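Transcriptional regulator, LacI family (Lactobacillus brevis, PDB 3JY6) probably binds regulatory DNA to control transcription, as a LacI-family regulator with a periplasmic-binding-protein-like domain. Local coordinates at residues 12-15 / 21-24. Numbering follows the deposited sequence.
Sequences VIVA and FSTE
V14, the last residue of strand 9-14, points its CB into the flank of S22 in the first turn of helix 20-34. Their CA atoms lie 5.9 Å apart, consistent with a small side chain allowing a helix to settle close over a strand end, and each CA–CB bond points towards the other segment. The CB-H corner of V14 faces the serine: V14 CB comes within 3.6 Å of S22 CB, and both methyls lie alongside, V14 CG1 and V14 CG2 each 3.8 Å from S22 CB. With chi1 -57° the methyls flank the backbone N, CG1 anti to the carbonyl carbon, which turns the remaining CB-H corner towards S22 OG. That oxygen, likewise anti to its own carbonyl carbon (chi1 -71°), lies 3.4 Å from V14 CB, a van der Waals approach and not a polar one. The hydroxyl's polar partner is Q70 OE1 at the end of the neighbouring strand 66-70, with a weak hydrogen bond to N16 O besides, so this buried oxygen is satisfied although its flank rests on aliphatic carbon. Replacing V14 by an alanine here would keep CB but strip both methyls, and is likely to leave S22 CB with a gap beside it, the hydroxyl still held by Q70. Deeper along the strand, V12 packs on F26 and I29 of the same helix, extending the interface. Together these contacts seat the helix of a beta-alpha-beta unit, strand 9-14, helix 20-34 and strand 39-44, on the parallel sheet of a periplasmic-binding-protein-like fold.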
loop_
_atom_site.group_PDB
_atom_site.type_symbol
_atom_site.label_atom_id
_atom_site.label_comp_id
_atom_site.label_asym_id
_atom_site.label_seq_id
_atom_site.Cartn_x
_atom_site.Cartn_y
_atom_site.Cartn_z
ATOM N N VAL A 12 15.827 4.269 3.052
ATOM C CA VAL A 12 15.065 3.161 3.592
ATOM C C VAL A 12 14.741 2.255 2.406
ATOM O O VAL A 12 14.051 2.670 1.483
ATOM C CB VAL A 12 13.774 3.655 4.256
ATOM C CG1 VAL A 12 13.066 2.490 4.927
ATOM C CG2 VAL A 12 14.098 4.765 5.285
ATOM N N ILE A 13 15.264 1.037 2.406
ATOM C CA ILE A 13 14.976 0.129 1.294
ATOM C C ILE A 13 14.013 -0.956 1.756
ATOM O O ILE A 13 14.349 -1.748 2.632
ATOM C CB ILE A 13 16.260 -0.567 0.750
ATOM C CG1 ILE A 13 17.243 0.462 0.196
ATOM C CG2 ILE A 13 15.902 -1.505 -0.391
ATOM C CD1 ILE A 13 18.533 -0.181 -0.399
ATOM N N VAL A 14 12.815 -0.989 1.177
ATOM C CA VAL A 14 11.852 -2.023 1.556
ATOM C C VAL A 14 11.792 -3.107 0.484
ATOM O O VAL A 14 12.146 -2.874 -0.672
ATOM C CB VAL A 14 10.435 -1.441 1.789
ATOM C CG1 VAL A 14 10.512 -0.372 2.857
ATOM C CG2 VAL A 14 9.863 -0.868 0.495
ATOM N N ALA A 15 11.364 -4.299 0.887
ATOM C CA ALA A 15 11.253 -5.430 -0.020
ATOM C C ALA A 15 10.332 -5.124 -1.197
ATOM O O ALA A 15 10.661 -5.403 -2.343
ATOM C CB ALA A 15 10.752 -6.669 0.762
ATOM N N PHE A 21 2.893 -3.367 5.000
ATOM C CA PHE A 21 3.900 -3.463 6.056
ATOM C C PHE A 21 5.062 -2.501 5.795
ATOM O O PHE A 21 5.603 -1.901 6.717
ATOM C CB PHE A 21 4.457 -4.891 6.133
ATOM C CG PHE A 21 5.526 -5.078 7.180
ATOM C CD1 PHE A 21 5.188 -5.382 8.496
ATOM C CD2 PHE A 21 6.878 -4.941 6.849
ATOM C CE1 PHE A 21 6.175 -5.554 9.475
ATOM C CE2 PHE A 21 7.878 -5.108 7.816
ATOM C CZ PHE A 21 7.527 -5.417 9.139
ATOM N N SER A 22 5.445 -2.373 4.532
ATOM C CA SER A 22 6.549 -1.513 4.147
ATOM C C SER A 22 6.231 -0.032 4.218
ATOM O O SER A 22 7.004 0.751 4.768
ATOM C CB SER A 22 7.010 -1.853 2.730
ATOM O OG SER A 22 7.659 -3.103 2.726
ATOM N N THR A 23 5.099 0.358 3.654
ATOM C CA THR A 23 4.735 1.760 3.663
ATOM C C THR A 23 4.501 2.267 5.067
ATOM O O THR A 23 4.816 3.411 5.348
ATOM C CB THR A 23 3.502 2.023 2.792
ATOM O OG1 THR A 23 2.435 1.148 3.181
ATOM C CG2 THR A 23 3.844 1.804 1.334
ATOM N N GLU A 24 3.960 1.421 5.943
ATOM C CA GLU A 24 3.719 1.816 7.338
ATOM C C GLU A 24 5.067 1.889 8.026
ATOM O O GLU A 24 5.314 2.775 8.844
ATOM C CB GLU A 24 2.852 0.790 8.104
ATOM C CG GLU A 24 1.359 0.999 7.987
ATOM C CD GLU A 24 0.934 2.322 8.585
ATOM O OE1 GLU A 24 1.016 2.476 9.821
ATOM O OE2 GLU A 24 0.536 3.226 7.824
#